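Local coordinates for protein DnaB intein (Synechocystis sp., PDB 1MI8) that probably carries out protein splicing as a mini-intein, excising itself from the replicative DNA helicase DnaB in a reaction that includes side-chain cyclization of asparagine, at residues Asp29-Glu37 and Val141-Ala149. The protein carries 4 engineered substitutions. Sequence-based numbering, arbitrary orientation.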
ATOM      1  N   ASP A  29      -4.262  26.357  21.585  1.00 51.75           N
ATOM      2  CA  ASP A  29      -4.997  27.487  21.067  1.00 50.66           C
ATOM      3  C   ASP A  29      -4.292  28.276  19.994  1.00 48.60           C
ATOM      4  O   ASP A  29      -4.271  29.512  19.999  1.00 47.89           O
ATOM      5  CB  ASP A  29      -5.428  28.382  22.225  1.00 53.47           C
ATOM      6  CG  ASP A  29      -6.575  27.774  23.001  1.00 55.44           C
ATOM      7  OD1 ASP A  29      -6.472  26.594  23.390  1.00 56.39           O
ATOM      8  OD2 ASP A  29      -7.583  28.473  23.209  1.00 59.01           O
ATOM      9  N   PHE A  30      -3.713  27.538  19.062  1.00 45.41           N
ATOM     10  CA  PHE A  30      -3.045  28.151  17.931  1.00 42.24           C
ATOM     11  C   PHE A  30      -3.814  27.651  16.728  1.00 40.15           C
ATOM     12  O   PHE A  30      -4.434  26.607  16.768  1.00 38.97           O
ATOM     13  CB  PHE A  30      -1.577  27.747  17.877  1.00 40.30           C
ATOM     14  CG  PHE A  30      -1.352  26.277  17.948  1.00 40.97           C
ATOM     15  CD1 PHE A  30      -1.301  25.515  16.778  1.00 40.87           C
ATOM     16  CD2 PHE A  30      -1.224  25.635  19.182  1.00 39.63           C
ATOM     17  CE1 PHE A  30      -1.133  24.121  16.825  1.00 39.67           C
ATOM     18  CE2 PHE A  30      -1.052  24.228  19.245  1.00 41.33           C
ATOM     19  CZ  PHE A  30      -1.011  23.475  18.048  1.00 38.51           C
ATOM     20  N   GLU A  31      -3.805  28.406  15.655  1.00 39.28           N
ATOM     21  CA  GLU A  31      -4.567  27.938  14.537  1.00 39.22           C
ATOM     22  C   GLU A  31      -3.821  27.024  13.602  1.00 35.89           C
ATOM     23  O   GLU A  31      -2.632  27.178  13.388  1.00 36.05           O
ATOM     24  CB  GLU A  31      -5.102  29.121  13.759  1.00 41.52           C
ATOM     25  CG  GLU A  31      -6.609  29.195  13.862  1.00 45.70           C
ATOM     26  CD  GLU A  31      -7.030  30.484  14.445  1.00 47.28           C
ATOM     27  OE1 GLU A  31      -6.486  31.506  13.976  1.00 49.65           O
ATOM     28  OE2 GLU A  31      -7.892  30.479  15.358  1.00 49.68           O
ATOM     29  N   ILE A  32      -4.536  26.062  13.052  1.00 34.28           N
ATOM     30  CA  ILE A  32      -3.943  25.168  12.072  1.00 31.41           C
ATOM     31  C   ILE A  32      -4.814  25.263  10.820  1.00 31.52           C
ATOM     32  O   ILE A  32      -5.756  26.049  10.808  1.00 32.03           O
ATOM     33  CB  ILE A  32      -3.824  23.719  12.620  1.00 30.08           C
ATOM     34  CG1 ILE A  32      -5.148  23.179  13.213  1.00 28.36           C
ATOM     35  CG2 ILE A  32      -2.739  23.708  13.692  1.00 27.21           C
ATOM     36  CD1 ILE A  32      -6.347  23.021  12.202  1.00 30.68           C
ATOM     37  N   TRP A  33      -4.469  24.556   9.751  1.00 30.52           N
ATOM     38  CA  TRP A  33      -5.310  24.557   8.540  1.00 30.33           C
ATOM     39  C   TRP A  33      -6.166  23.266   8.507  1.00 30.57           C
ATOM     40  O   TRP A  33      -5.634  22.173   8.675  1.00 25.84           O
ATOM     41  CB  TRP A  33      -4.466  24.637   7.290  1.00 31.17           C
ATOM     42  CG  TRP A  33      -3.986  26.016   7.027  1.00 36.90           C
ATOM     43  CD1 TRP A  33      -2.672  26.465   7.012  1.00 36.80           C
ATOM     44  CD2 TRP A  33      -4.799  27.160   6.735  1.00 38.83           C
ATOM     45  NE1 TRP A  33      -2.642  27.808   6.721  1.00 38.47           N
ATOM     46  CE2 TRP A  33      -3.925  28.258   6.544  1.00 40.12           C
ATOM     47  CE3 TRP A  33      -6.182  27.365   6.617  1.00 41.07           C
ATOM     48  CZ2 TRP A  33      -4.392  29.532   6.235  1.00 41.87           C
ATOM     49  CZ3 TRP A  33      -6.644  28.635   6.310  1.00 43.42           C
ATOM     50  CH2 TRP A  33      -5.752  29.701   6.120  1.00 42.50           C
ATOM     51  N   ALA A  34      -7.495  23.421   8.373  1.00 30.34           N
ATOM     52  CA  ALA A  34      -8.418  22.272   8.313  1.00 29.65           C
ATOM     53  C   ALA A  34      -9.296  22.402   7.087  1.00 28.75           C
ATOM     54  O   ALA A  34      -9.477  23.491   6.565  1.00 29.66           O
ATOM     55  CB  ALA A  34      -9.296  22.208   9.542  1.00 25.62           C
ATOM     56  N   ILE A  35      -9.811  21.288   6.604  1.00 27.49           N
ATOM     57  CA  ILE A  35     -10.701  21.347   5.465  1.00 27.08           C
ATOM     58  C   ILE A  35     -12.123  21.299   6.058  1.00 25.49           C
ATOM     59  O   ILE A  35     -12.369  20.598   7.050  1.00 23.94           O
ATOM     60  CB  ILE A  35     -10.518  20.124   4.468  1.00 26.97           C
ATOM     61  CG1 ILE A  35     -11.445  20.312   3.280  1.00 28.46           C
ATOM     62  CG2 ILE A  35     -10.842  18.778   5.144  1.00 26.95           C
ATOM     63  CD1 ILE A  35     -11.617  19.123   2.367  1.00 31.57           C
ATOM     64  N   ASN A  36     -13.038  22.074   5.474  1.00 25.58           N
ATOM     65  CA  ASN A  36     -14.442  22.065   5.905  1.00 27.47           C
ATOM     66  C   ASN A  36     -15.073  21.071   4.882  1.00 27.27           C
ATOM     67  O   ASN A  36     -15.216  21.375   3.703  1.00 29.16           O
ATOM     68  CB  ASN A  36     -14.993  23.498   5.804  1.00 27.62           C
ATOM     69  CG  ASN A  36     -16.522  23.579   6.009  1.00 30.67           C
ATOM     70  OD1 ASN A  36     -17.046  24.654   6.355  1.00 30.86           O
ATOM     71  ND2 ASN A  36     -17.229  22.480   5.766  1.00 25.83           N
ATOM     72  N   GLU A  37     -15.407  19.875   5.339  1.00 30.02           N
ATOM     73  CA  GLU A  37     -15.920  18.835   4.443  1.00 33.92           C
ATOM     74  C   GLU A  37     -17.202  19.142   3.710  1.00 35.90           C
ATOM     75  O   GLU A  37     -17.406  18.666   2.598  1.00 38.47           O
ATOM     76  CB  GLU A  37     -16.108  17.548   5.195  1.00 34.79           C
ATOM     77  CG  GLU A  37     -14.864  16.950   5.779  1.00 36.89           C
ATOM     78  CD  GLU A  37     -15.100  15.477   5.992  1.00 38.87           C
ATOM     79  OE1 GLU A  37     -15.051  14.757   4.971  1.00 42.06           O
ATOM     80  OE2 GLU A  37     -15.387  15.045   7.133  1.00 39.59           O
ATOM     81  N   VAL A 141      -9.129  19.100  17.393  1.00 35.32           N
ATOM     82  CA  VAL A 141      -9.539  20.286  16.671  1.00 34.88           C
ATOM     83  C   VAL A 141     -11.077  20.311  16.556  1.00 34.58           C
ATOM     84  O   VAL A 141     -11.678  19.722  15.634  1.00 32.25           O
ATOM     85  CB  VAL A 141      -8.841  20.351  15.281  1.00 34.73           C
ATOM     86  CG1 VAL A 141      -9.064  19.038  14.553  1.00 38.17           C
ATOM     87  CG2 VAL A 141      -9.378  21.519  14.442  1.00 32.36           C
ATOM     88  N   PRO A 142     -11.726  20.976  17.543  1.00 35.49           N
ATOM     89  CA  PRO A 142     -13.184  21.145  17.648  1.00 35.83           C
ATOM     90  C   PRO A 142     -13.798  21.715  16.361  1.00 35.88           C
ATOM     91  O   PRO A 142     -13.326  22.729  15.825  1.00 37.86           O
ATOM     92  CB  PRO A 142     -13.326  22.100  18.831  1.00 36.82           C
ATOM     93  CG  PRO A 142     -12.243  21.588  19.796  1.00 38.22           C
ATOM     94  CD  PRO A 142     -11.062  21.289  18.831  1.00 35.23           C
ATOM     95  N   GLY A 143     -14.845  21.060  15.873  1.00 35.88           N
ATOM     96  CA  GLY A 143     -15.509  21.497  14.663  1.00 33.98           C
ATOM     97  C   GLY A 143     -15.095  20.726  13.423  1.00 33.91           C
ATOM     98  O   GLY A 143     -15.754  19.755  13.049  1.00 34.58           O
ATOM     99  N   PRO A 144     -14.020  21.146  12.727  1.00 32.94           N
ATOM    100  CA  PRO A 144     -13.682  20.348  11.534  1.00 31.99           C
ATOM    101  C   PRO A 144     -12.955  19.030  11.808  1.00 30.32           C
ATOM    102  O   PRO A 144     -12.955  18.151  10.971  1.00 30.64           O
ATOM    103  CB  PRO A 144     -12.868  21.337  10.657  1.00 29.35           C
ATOM    104  CG  PRO A 144     -12.164  22.150  11.671  1.00 33.24           C
ATOM    105  CD  PRO A 144     -13.261  22.406  12.764  1.00 31.95           C
ATOM    106  N   HIS A 145     -12.335  18.889  12.967  1.00 30.65           N
ATOM    107  CA  HIS A 145     -11.616  17.649  13.343  1.00 31.54           C
ATOM    108  C   HIS A 145     -10.515  17.139  12.384  1.00 28.97           C
ATOM    109  O   HIS A 145     -10.349  15.944  12.200  1.00 27.61           O
ATOM    110  CB  HIS A 145     -12.620  16.496  13.620  1.00 34.46           C
ATOM    111  CG  HIS A 145     -13.574  16.794  14.744  1.00 40.77           C
ATOM    112  ND1 HIS A 145     -13.149  17.121  16.014  1.00 42.43           N
ATOM    113  CD2 HIS A 145     -14.929  16.887  14.772  1.00 43.78           C
ATOM    114  CE1 HIS A 145     -14.194  17.405  16.774  1.00 43.89           C
ATOM    115  NE2 HIS A 145     -15.288  17.274  16.045  1.00 43.04           N
ATOM    116  N   ASN A 146      -9.792  18.030  11.731  1.00 26.91           N
ATOM    117  CA  ASN A 146      -8.706  17.540  10.903  1.00 26.26           C
ATOM    118  C   ASN A 146      -7.688  18.655  10.804  1.00 26.01           C
ATOM    119  O   ASN A 146      -7.943  19.784  11.278  1.00 27.19           O
ATOM    120  CB  ASN A 146      -9.230  17.136   9.527  1.00 24.03           C
ATOM    121  CG  ASN A 146      -9.758  18.316   8.744  1.00 25.54           C
ATOM    122  OD1 ASN A 146      -9.005  18.998   8.060  1.00 22.12           O
ATOM    123  ND2 ASN A 146     -11.083  18.561   8.846  1.00 25.51           N
ATOM    124  N   PHE A 147      -6.509  18.345  10.280  1.00 24.72           N
ATOM    125  CA  PHE A 147      -5.465  19.387  10.140  1.00 24.76           C
ATOM    126  C   PHE A 147      -4.454  18.976   9.108  1.00 23.68           C
ATOM    127  O   PHE A 147      -4.362  17.815   8.741  1.00 24.25           O
ATOM    128  CB  PHE A 147      -4.708  19.657  11.479  1.00 23.67           C
ATOM    129  CG  PHE A 147      -4.113  18.398  12.144  1.00 24.38           C
ATOM    130  CD1 PHE A 147      -4.931  17.494  12.826  1.00 22.75           C
ATOM    131  CD2 PHE A 147      -2.737  18.119  12.054  1.00 20.77           C
ATOM    132  CE1 PHE A 147      -4.397  16.328  13.406  1.00 22.78           C
ATOM    133  CE2 PHE A 147      -2.190  16.977  12.621  1.00 19.63           C
ATOM    134  CZ  PHE A 147      -2.999  16.062  13.301  1.00 17.79           C
ATOM    135  N   VAL A 148      -3.646  19.935   8.691  1.00 22.03           N
ATOM    136  CA  VAL A 148      -2.601  19.694   7.729  1.00 20.61           C
ATOM    137  C   VAL A 148      -1.266  19.367   8.402  1.00 22.45           C
ATOM    138  O   VAL A 148      -0.777  20.126   9.256  1.00 22.81           O
ATOM    139  CB  VAL A 148      -2.413  20.915   6.886  1.00 21.40           C
ATOM    140  CG1 VAL A 148      -1.194  20.706   5.908  1.00 21.58           C
ATOM    141  CG2 VAL A 148      -3.766  21.255   6.193  1.00 19.43           C
ATOM    142  N   ALA A 149      -0.698  18.214   8.047  1.00 20.98           N
ATOM    143  CA  ALA A 149       0.586  17.826   8.528  1.00 19.50           C
ATOM    144  C   ALA A 149       1.351  17.278   7.342  1.00 19.32           C
ATOM    145  O   ALA A 149       0.835  16.460   6.545  1.00 16.40           O
ATOM    146  CB  ALA A 149       0.434  16.797   9.663  1.00 19.14           C
TER
HETATM  147  O   HOH W   1      -2.235  22.714   9.761  1.00 25.46           O
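The carboxamide of N146 reads the backbone of I35 as a neighbouring strand would: OD1 accepts the I35 N-H at 2.8 Å, and ND2 donates to I35 O at 3.0 Å. Both bonds are nearly straight, lie in the plane of the accepting carbonyl and use a lone pair. CG of N146 sits between its own backbone N and carbonyl carbon (chi1 65°), which brings the amide up to strand 31-36. A second donation from ND2, to P144 O, leaves the plane of that carbonyl but helps fix the amide's rotation. A34 is packed closely between P144 and N146, its CB 3.3 Å from N146 O and 3.6 Å from P144 CG. N146 O is buried here and lacks a hydrogen-bond partner. Beyond it, I32 CD1 lies 3.7 Å from N146 O and 3.8 Å from F147 CB, with V141 CG2 farther off at 4.1 Å.

Toward W33 the hydrogen bonding weakens, though the packing does not. The bond from V148 N to W33 O is weak, and the CA-H of F147 makes a CH···O contact to W33 O (CA to O 3.2 Å); a water bridges the two strands, accepting from W33 N and donating to V148 O. W33 CB touches V148 CG2, while the partly exposed indole leads away from strand 146-149 and forms the solvent side. The two strands cross at 117°, too steeply for regular pairing: strand 31-36 pairs antiparallel with 41-63, and 146-149 with 152-155. Two strands of separate sheets, crossing steeply and joined by a side-chain amide, are consistent with the curled, all-beta horseshoe of the intein (Hint) splicing fold.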